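Local coordinates for flagellar assembly factor FliW (Geobacillus thermodenitrificans, PDB 5JAK), which probably binds the translational repressor CsrA, relieving its block on flagellin synthesis, and also binds flagellin to assist flagellum assembly, at residues F58-P63 with A91-L96. The protein carries 1 engineered substitution. Numbering follows the deposited sequence.
Sequences FVLIEP and ALYVIL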
# COMPACT_ATOMS: atom_id res chain seq x y z
N PHE A 58 2.39 -5.57 5.26
CA PHE A 58 0.97 -5.28 5.13
C PHE A 58 0.40 -5.99 3.92
O PHE A 58 1.05 -6.06 2.93
CB PHE A 58 0.73 -3.79 4.96
CG PHE A 58 1.23 -2.95 6.07
CD1 PHE A 58 0.42 -2.62 7.12
CD2 PHE A 58 2.51 -2.49 6.07
CE1 PHE A 58 0.89 -1.86 8.15
CE2 PHE A 58 2.98 -1.70 7.08
CZ PHE A 58 2.17 -1.39 8.13
N VAL A 59 -0.82 -6.48 4.02
CA VAL A 59 -1.44 -7.14 2.89
C VAL A 59 -2.17 -6.12 2.05
O VAL A 59 -3.07 -5.49 2.52
CB VAL A 59 -2.43 -8.21 3.35
CG1 VAL A 59 -3.05 -8.91 2.17
CG2 VAL A 59 -1.77 -9.20 4.26
N LEU A 60 -1.78 -5.97 0.80
CA LEU A 60 -2.35 -4.99 -0.13
C LEU A 60 -3.13 -5.67 -1.25
O LEU A 60 -2.79 -6.78 -1.69
CB LEU A 60 -1.26 -4.13 -0.81
CG LEU A 60 -0.23 -3.39 0.02
CD1 LEU A 60 0.66 -2.49 -0.88
CD2 LEU A 60 -0.95 -2.61 1.09
N ILE A 61 -4.15 -4.97 -1.76
CA ILE A 61 -4.76 -5.31 -3.04
C ILE A 61 -4.86 -4.06 -3.90
O ILE A 61 -4.90 -2.93 -3.40
CB ILE A 61 -6.15 -5.96 -2.89
CG1 ILE A 61 -7.09 -5.04 -2.10
CG2 ILE A 61 -6.01 -7.33 -2.26
CD1 ILE A 61 -8.51 -5.47 -2.17
N GLU A 62 -4.93 -4.26 -5.21
CA GLU A 62 -5.38 -3.17 -6.08
C GLU A 62 -6.87 -3.02 -5.88
O GLU A 62 -7.60 -4.00 -6.01
CB GLU A 62 -5.06 -3.45 -7.55
CG GLU A 62 -3.57 -3.55 -7.80
CD GLU A 62 -3.22 -3.51 -9.28
OE1 GLU A 62 -3.72 -2.62 -9.99
OE2 GLU A 62 -2.43 -4.38 -9.71
N PRO A 63 -7.37 -1.82 -5.53
CA PRO A 63 -8.76 -1.73 -5.04
C PRO A 63 -9.82 -2.08 -6.07
O PRO A 63 -10.93 -2.47 -5.68
CB PRO A 63 -8.87 -0.26 -4.59
CG PRO A 63 -7.77 0.47 -5.32
CD PRO A 63 -6.64 -0.54 -5.40
N ALA A 91 1.22 4.40 -8.60
CA ALA A 91 0.58 3.13 -8.29
C ALA A 91 -0.31 3.31 -7.06
O ALA A 91 0.02 4.10 -6.16
CB ALA A 91 1.62 2.03 -8.03
N LEU A 92 -1.43 2.58 -7.03
CA LEU A 92 -2.48 2.76 -6.02
C LEU A 92 -2.89 1.42 -5.40
O LEU A 92 -3.26 0.49 -6.12
CB LEU A 92 -3.70 3.42 -6.67
CG LEU A 92 -4.95 3.31 -5.82
CD1 LEU A 92 -4.71 4.17 -4.63
CD2 LEU A 92 -6.20 3.74 -6.59
N TYR A 93 -2.90 1.33 -4.06
CA TYR A 93 -3.25 0.10 -3.36
C TYR A 93 -4.09 0.44 -2.13
O TYR A 93 -4.08 1.58 -1.65
CB TYR A 93 -2.03 -0.68 -2.86
CG TYR A 93 -1.05 -0.99 -3.95
CD1 TYR A 93 -1.24 -2.09 -4.78
CD2 TYR A 93 0.10 -0.21 -4.13
CE1 TYR A 93 -0.32 -2.40 -5.78
CE2 TYR A 93 1.02 -0.51 -5.12
CZ TYR A 93 0.81 -1.61 -5.94
OH TYR A 93 1.73 -1.90 -6.93
N VAL A 94 -4.80 -0.56 -1.61
CA VAL A 94 -5.44 -0.43 -0.30
C VAL A 94 -5.01 -1.56 0.62
O VAL A 94 -4.82 -2.71 0.18
CB VAL A 94 -6.99 -0.37 -0.39
CG1 VAL A 94 -7.43 0.93 -1.09
CG2 VAL A 94 -7.54 -1.59 -1.15
N ILE A 95 -4.90 -1.24 1.90
CA ILE A 95 -4.50 -2.23 2.92
C ILE A 95 -5.70 -3.06 3.32
O ILE A 95 -6.78 -2.52 3.60
CB ILE A 95 -3.91 -1.53 4.16
CG1 ILE A 95 -2.68 -0.69 3.79
CG2 ILE A 95 -3.57 -2.57 5.26
CD1 ILE A 95 -2.14 0.18 4.99
N LEU A 96 -5.52 -4.38 3.35
CA LEU A 96 -6.55 -5.30 3.83
C LEU A 96 -6.29 -5.69 5.28
O LEU A 96 -5.15 -6.00 5.65
CB LEU A 96 -6.58 -6.57 2.97
CG LEU A 96 -7.05 -6.47 1.53
CD1 LEU A 96 -7.20 -7.91 1.01
CD2 LEU A 96 -8.37 -5.71 1.44
O HOH W 1 -2.55 -6.01 6.20
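Leu60 with Ile95 is a non-hydrogen-bonded pair, and Ile61 with Val94 a hydrogen-bonded one, where strands 57-61 and 90-97 run antiparallel inside the large antiparallel sheet of FliW. Strand 46-50 flanks the pair through 57-61, and 106-116 flanks it through 90-97. Ile61 and Val94 hydrogen-bond reciprocally: Ile61 N reaches Val94 O at 3.1 Å, and Val94 N reaches Ile61 O at 3.0 Å. Leu96 N gives an almost straight bond (178°) to Val59 O. Between the same two residues a water replaces a second direct bond, accepting from Val59 N and donating to Leu96 O.

On one face, Leu60 splits its methyls between two neighbours. CD1 meets Tyr93 CB at 3.8 Å, the two side chains crossing at about a right angle, while CD2 touches Ile95 CG1 at 3.7 Å. Leu37 adds to this face against both Leu60 and Tyr93. The other face centres on Ile61. With CG1 set between backbone N and carbonyl carbon (chi1 56°), that branch packs 3.6 Å from Val94 CG2. Ile61 CG2 lies 3.5 Å from Leu96 CD1, and Ile61 CD1 lies 3.6 Å from Leu96 CD2. An alanine in place of Ile61 would probably keep the backbone pairing but open a gap beside Val94 CG2 and the two Leu96 methyls. Past the strand end, Pro63 CB rests against Val94 CG2, and Pro63 CG lies 3.8 Å from Leu92 CD2.

Main-chain bonds thus set the register, while the buried Ile61, Val94 and Leu96 probably hold together by hydrophobic contact.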